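Local coordinates for uncharacterized protein (Lodderomyces elongisporus NRRL YB-4239, PDB 4EXJ), which is of unknown function but, as a Ure2-like member of the glutathione S-transferase superfamily, probably binds glutathione, at residues B[105-118]-B[134-146]. Sequence-based numbering, arbitrary orientation.
Sequences YQATQFQSQTLTIA and YVLSSFEKVFAFM
F110 enters the neighbouring antiparallel helix as a knob among F139, V142, F143 and M146, a worked example of aromatic knob-into-hole packing. With CG anti to the backbone N (chi1 -166°), its ring reaches across until CD2 lies 3.8 Å from V142 CG1. The sulfur of M146 sits at the ring's edge in a Met-aromatic contact, while F139 turns its edge toward the F110 face, the planes 74° apart. T114 CB lies over the F139 ring, 3.7 Å from the centroid, a CH-pi contact; T114 OG1 donates a short bond back to F110 O, tilted from the carbonyl plane. Beyond V142, Y105 and F145 form an offset stack with centroids 4.0 Å apart, and Q109 CB backs the other face of the Y105 ring. These helices, 93-120 and 129-149, belong to the all-helical C-terminal domain of the glutathione S-transferase fold; their segments run antiparallel, at 156°, with axes 8.6 Å apart at closest approach, and the first contains a wider pi-type turn (Q111 N to Q106 O). Along the flank carrying Q109, Q113 and S138 the contact is looser and bridged by two waters. One molecule donates to both Q109 O and S138 O, and a second donates to Q113 OE1 and bonds S138 OG. Y134 OH joins this water as a donor to Q113 OE1, at 2.6 Å, in the carbonyl plane and on a lone pair. The second subunit borders this wetter side: Q113 NE2 bonds S112 OG of that chain, and Y134 packs on its I117.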
loop_
_atom_site.group_PDB
_atom_site.type_symbol
_atom_site.label_atom_id
_atom_site.label_comp_id
_atom_site.label_asym_id
_atom_site.label_seq_id
_atom_site.Cartn_x
_atom_site.Cartn_y
_atom_site.Cartn_z
ATOM N N TYR B 105 1.666 -2.639 -4.550
ATOM C CA TYR B 105 1.257 -4.036 -4.421
ATOM C C TYR B 105 2.052 -4.755 -3.312
ATOM O O TYR B 105 1.473 -5.489 -2.465
ATOM C CB TYR B 105 1.457 -4.751 -5.776
ATOM C CG TYR B 105 1.012 -6.196 -5.698
ATOM C CD1 TYR B 105 1.879 -7.169 -5.234
ATOM C CD2 TYR B 105 -0.281 -6.571 -6.054
ATOM C CE1 TYR B 105 1.474 -8.492 -5.118
ATOM C CE2 TYR B 105 -0.700 -7.897 -5.951
ATOM C CZ TYR B 105 0.192 -8.847 -5.481
ATOM O OH TYR B 105 -0.211 -10.165 -5.343
ATOM N N GLN B 106 3.368 -4.550 -3.293
ATOM C CA GLN B 106 4.200 -5.236 -2.289
ATOM C C GLN B 106 3.806 -4.832 -0.889
ATOM O O GLN B 106 3.709 -5.664 0.012
ATOM C CB GLN B 106 5.699 -5.037 -2.545
ATOM C CG GLN B 106 6.621 -5.968 -1.767
ATOM C CD GLN B 106 6.810 -5.577 -0.312
ATOM O OE1 GLN B 106 6.723 -4.389 0.046
ATOM N NE2 GLN B 106 7.081 -6.563 0.536
ATOM N N ALA B 107 3.539 -3.544 -0.714
ATOM C CA ALA B 107 3.147 -3.044 0.585
ATOM C C ALA B 107 1.789 -3.579 1.034
ATOM O O ALA B 107 1.656 -4.017 2.176
ATOM C CB ALA B 107 3.135 -1.514 0.558
ATOM N N THR B 108 0.792 -3.555 0.143
ATOM C CA THR B 108 -0.592 -3.897 0.517
ATOM C C THR B 108 -0.831 -5.391 0.511
ATOM O O THR B 108 -1.407 -5.947 1.438
ATOM C CB THR B 108 -1.613 -3.196 -0.403
ATOM O OG1 THR B 108 -1.379 -3.547 -1.767
ATOM C CG2 THR B 108 -1.480 -1.667 -0.305
ATOM N N GLN B 109 -0.398 -6.046 -0.549
ATOM C CA GLN B 109 -0.730 -7.453 -0.709
ATOM C C GLN B 109 0.301 -8.413 -0.122
ATOM O O GLN B 109 -0.040 -9.571 0.166
ATOM C CB GLN B 109 -0.943 -7.791 -2.185
ATOM C CG GLN B 109 -1.980 -6.931 -2.877
ATOM C CD GLN B 109 -3.271 -6.815 -2.088
ATOM O OE1 GLN B 109 -3.920 -7.823 -1.771
ATOM N NE2 GLN B 109 -3.660 -5.579 -1.774
ATOM N N PHE B 110 1.563 -8.005 -0.025
ATOM C CA PHE B 110 2.539 -8.872 0.643
ATOM C C PHE B 110 2.667 -8.490 2.101
ATOM O O PHE B 110 2.199 -9.222 2.962
ATOM C CB PHE B 110 3.910 -8.917 -0.069
ATOM C CG PHE B 110 4.806 -10.043 0.403
ATOM C CD1 PHE B 110 5.361 -10.033 1.687
ATOM C CD2 PHE B 110 5.085 -11.105 -0.441
ATOM C CE1 PHE B 110 6.188 -11.086 2.123
ATOM C CE2 PHE B 110 5.908 -12.163 -0.020
ATOM C CZ PHE B 110 6.456 -12.150 1.264
ATOM N N GLN B 111 3.261 -7.334 2.385
ATOM C CA GLN B 111 3.576 -7.033 3.775
ATOM C C GLN B 111 2.300 -6.908 4.626
ATOM O O GLN B 111 2.171 -7.566 5.677
ATOM C CB GLN B 111 4.420 -5.765 3.866
ATOM C CG GLN B 111 4.765 -5.376 5.326
ATOM C CD GLN B 111 5.668 -6.370 6.066
ATOM O OE1 GLN B 111 5.403 -6.699 7.236
ATOM N NE2 GLN B 111 6.742 -6.820 5.419
ATOM N N SER B 112 1.365 -6.067 4.188
ATOM C CA SER B 112 0.195 -5.752 5.028
ATOM C C SER B 112 -0.741 -6.945 5.228
ATOM O O SER B 112 -1.248 -7.144 6.334
ATOM C CB SER B 112 -0.582 -4.580 4.434
ATOM O OG SER B 112 0.074 -3.371 4.775
ATOM N N GLN B 113 -1.033 -7.669 4.165
ATOM C CA GLN B 113 -1.925 -8.826 4.190
ATOM C C GLN B 113 -1.390 -10.096 4.807
ATOM O O GLN B 113 -2.137 -10.969 5.076
ATOM C CB GLN B 113 -2.434 -9.179 2.799
ATOM C CG GLN B 113 -3.497 -8.286 2.252
ATOM C CD GLN B 113 -4.814 -8.489 2.913
ATOM O OE1 GLN B 113 -5.422 -9.517 2.762
ATOM N NE2 GLN B 113 -5.235 -7.526 3.683
ATOM N N THR B 114 -0.093 -10.222 4.943
ATOM C CA THR B 114 0.463 -11.449 5.434
ATOM C C THR B 114 1.282 -11.295 6.718
ATOM O O THR B 114 0.790 -11.558 7.770
ATOM C CB THR B 114 1.246 -12.191 4.316
ATOM O OG1 THR B 114 2.437 -11.503 3.986
ATOM C CG2 THR B 114 0.395 -12.324 3.089
ATOM N N LEU B 115 2.500 -10.803 6.608
ATOM C CA LEU B 115 3.359 -10.652 7.757
ATOM C C LEU B 115 2.803 -9.715 8.832
ATOM O O LEU B 115 2.869 -10.012 9.982
ATOM C CB LEU B 115 4.721 -10.130 7.330
ATOM C CG LEU B 115 5.530 -10.928 6.322
ATOM C CD1 LEU B 115 6.825 -10.265 5.927
ATOM C CD2 LEU B 115 5.812 -12.258 6.877
ATOM N N THR B 116 2.250 -8.581 8.453
ATOM C CA THR B 116 1.788 -7.662 9.510
ATOM C C THR B 116 0.599 -8.246 10.259
ATOM O O THR B 116 0.540 -8.140 11.480
ATOM C CB THR B 116 1.439 -6.311 8.939
ATOM O OG1 THR B 116 2.630 -5.787 8.359
ATOM C CG2 THR B 116 0.972 -5.379 10.053
ATOM N N ILE B 117 -0.328 -8.851 9.520
ATOM C CA ILE B 117 -1.517 -9.486 10.124
ATOM C C ILE B 117 -1.090 -10.627 11.028
ATOM O O ILE B 117 -1.570 -10.749 12.152
ATOM C CB ILE B 117 -2.467 -10.083 9.083
ATOM C CG1 ILE B 117 -3.007 -9.002 8.154
ATOM C CG2 ILE B 117 -3.620 -10.825 9.783
ATOM C CD1 ILE B 117 -3.618 -7.888 8.893
ATOM N N ALA B 118 -0.205 -11.482 10.532
ATOM C CA ALA B 118 0.284 -12.602 11.346
ATOM C C ALA B 118 0.912 -12.126 12.658
ATOM O O ALA B 118 0.568 -12.622 13.741
ATOM C CB ALA B 118 1.297 -13.447 10.561
ATOM N N TYR B 134 -6.376 -17.197 6.962
ATOM C CA TYR B 134 -6.525 -15.985 6.161
ATOM C C TYR B 134 -5.165 -15.657 5.566
ATOM O O TYR B 134 -5.031 -15.429 4.364
ATOM C CB TYR B 134 -7.029 -14.809 6.988
ATOM C CG TYR B 134 -7.197 -13.543 6.174
ATOM C CD1 TYR B 134 -8.387 -13.282 5.503
ATOM C CD2 TYR B 134 -6.168 -12.611 6.076
ATOM C CE1 TYR B 134 -8.548 -12.134 4.752
ATOM C CE2 TYR B 134 -6.316 -11.449 5.316
ATOM C CZ TYR B 134 -7.502 -11.227 4.657
ATOM O OH TYR B 134 -7.655 -10.088 3.916
ATOM N N VAL B 135 -4.157 -15.647 6.430
ATOM C CA VAL B 135 -2.775 -15.349 6.029
ATOM C C VAL B 135 -2.213 -16.352 5.036
ATOM O O VAL B 135 -1.545 -15.993 4.068
ATOM C CB VAL B 135 -1.872 -15.241 7.241
ATOM C CG1 VAL B 135 -0.425 -15.078 6.816
ATOM C CG2 VAL B 135 -2.321 -14.051 8.071
ATOM N N LEU B 136 -2.495 -17.621 5.264
ATOM C CA LEU B 136 -2.029 -18.637 4.334
ATOM C C LEU B 136 -2.625 -18.432 2.923
ATOM O O LEU B 136 -1.912 -18.482 1.913
ATOM C CB LEU B 136 -2.377 -20.014 4.888
ATOM C CG LEU B 136 -1.646 -21.183 4.247
ATOM C CD1 LEU B 136 -0.105 -21.043 4.315
ATOM C CD2 LEU B 136 -2.105 -22.471 4.944
ATOM N N SER B 137 -3.925 -18.163 2.851
ATOM C CA SER B 137 -4.572 -17.910 1.562
ATOM C C SER B 137 -4.016 -16.638 0.929
ATOM O O SER B 137 -3.883 -16.546 -0.294
ATOM C CB SER B 137 -6.087 -17.789 1.725
ATOM O OG SER B 137 -6.631 -18.946 2.336
ATOM N N SER B 138 -3.698 -15.649 1.769
ATOM C CA SER B 138 -3.100 -14.409 1.242
ATOM C C SER B 138 -1.717 -14.665 0.641
ATOM O O SER B 138 -1.350 -14.068 -0.372
ATOM C CB SER B 138 -3.021 -13.319 2.317
ATOM O OG SER B 138 -4.319 -12.892 2.671
ATOM N N PHE B 139 -0.933 -15.547 1.262
ATOM C CA PHE B 139 0.375 -15.885 0.713
ATOM C C PHE B 139 0.194 -16.637 -0.604
ATOM O O PHE B 139 0.921 -16.427 -1.553
ATOM C CB PHE B 139 1.132 -16.823 1.657
ATOM C CG PHE B 139 1.937 -16.117 2.717
ATOM C CD1 PHE B 139 2.866 -15.141 2.374
ATOM C CD2 PHE B 139 1.820 -16.485 4.049
ATOM C CE1 PHE B 139 3.632 -14.504 3.333
ATOM C CE2 PHE B 139 2.581 -15.832 5.046
ATOM C CZ PHE B 139 3.481 -14.848 4.690
ATOM N N GLU B 140 -0.754 -17.556 -0.621
ATOM C CA GLU B 140 -1.030 -18.310 -1.840
ATOM C C GLU B 140 -1.320 -17.374 -3.018
ATOM O O GLU B 140 -0.810 -17.576 -4.137
ATOM C CB GLU B 140 -2.204 -19.249 -1.600
ATOM C CG GLU B 140 -1.829 -20.392 -0.664
ATOM C CD GLU B 140 -0.855 -21.366 -1.318
ATOM O OE1 GLU B 140 -0.573 -21.209 -2.528
ATOM O OE2 GLU B 140 -0.373 -22.291 -0.628
ATOM N N LYS B 141 -2.136 -16.354 -2.760
ATOM C CA LYS B 141 -2.474 -15.368 -3.792
ATOM C C LYS B 141 -1.275 -14.551 -4.225
ATOM O O LYS B 141 -1.086 -14.306 -5.423
ATOM C CB LYS B 141 -3.543 -14.390 -3.296
ATOM C CG LYS B 141 -4.960 -14.940 -3.355
ATOM C CD LYS B 141 -5.962 -13.980 -2.720
ATOM C CE LYS B 141 -7.328 -14.650 -2.542
ATOM N NZ LYS B 141 -8.240 -13.875 -1.648
ATOM N N VAL B 142 -0.503 -14.063 -3.251
ATOM C CA VAL B 142 0.641 -13.229 -3.585
ATOM C C VAL B 142 1.687 -14.013 -4.388
ATOM O O VAL B 142 2.260 -13.490 -5.332
ATOM C CB VAL B 142 1.231 -12.484 -2.323
ATOM C CG1 VAL B 142 2.175 -13.339 -1.535
ATOM C CG2 VAL B 142 1.924 -11.180 -2.730
ATOM N N PHE B 143 1.915 -15.282 -4.030
ATOM C CA PHE B 143 2.908 -16.063 -4.740
ATOM C C PHE B 143 2.445 -16.417 -6.151
ATOM O O PHE B 143 3.259 -16.388 -7.068
ATOM C CB PHE B 143 3.321 -17.321 -3.943
ATOM C CG PHE B 143 4.107 -16.995 -2.696
ATOM C CD1 PHE B 143 5.119 -16.053 -2.742
ATOM C CD2 PHE B 143 3.815 -17.601 -1.491
ATOM C CE1 PHE B 143 5.845 -15.728 -1.603
ATOM C CE2 PHE B 143 4.536 -17.261 -0.343
ATOM C CZ PHE B 143 5.551 -16.335 -0.420
ATOM N N ALA B 144 1.151 -16.680 -6.321
ATOM C CA ALA B 144 0.613 -16.941 -7.673
ATOM C C ALA B 144 0.856 -15.725 -8.565
ATOM O O ALA B 144 1.254 -15.849 -9.722
ATOM C CB ALA B 144 -0.851 -17.290 -7.635
ATOM N N PHE B 145 0.622 -14.543 -8.003
ATOM C CA PHE B 145 0.824 -13.302 -8.728
ATOM C C PHE B 145 2.293 -13.111 -9.087
ATOM O O PHE B 145 2.632 -12.752 -10.215
ATOM C CB PHE B 145 0.361 -12.124 -7.871
ATOM C CG PHE B 145 0.667 -10.791 -8.474
ATOM C CD1 PHE B 145 -0.155 -10.272 -9.458
ATOM C CD2 PHE B 145 1.771 -10.066 -8.072
ATOM C CE1 PHE B 145 0.121 -9.036 -10.021
ATOM C CE2 PHE B 145 2.066 -8.849 -8.637
ATOM C CZ PHE B 145 1.229 -8.324 -9.607
ATOM N N MET B 146 3.183 -13.335 -8.114
ATOM C CA MET B 146 4.596 -13.112 -8.339
ATOM C C MET B 146 5.113 -14.100 -9.382
ATOM O O MET B 146 5.949 -13.755 -10.216
ATOM C CB MET B 146 5.392 -13.231 -7.033
ATOM C CG MET B 146 5.055 -12.104 -6.044
ATOM S SD MET B 146 5.727 -12.447 -4.385
ATOM C CE MET B 146 7.467 -12.256 -4.620
HETATM O O HOH W 1 -2.207 -11.328 -0.523
HETATM O O HOH W 2 -5.005 -10.942 0.618
#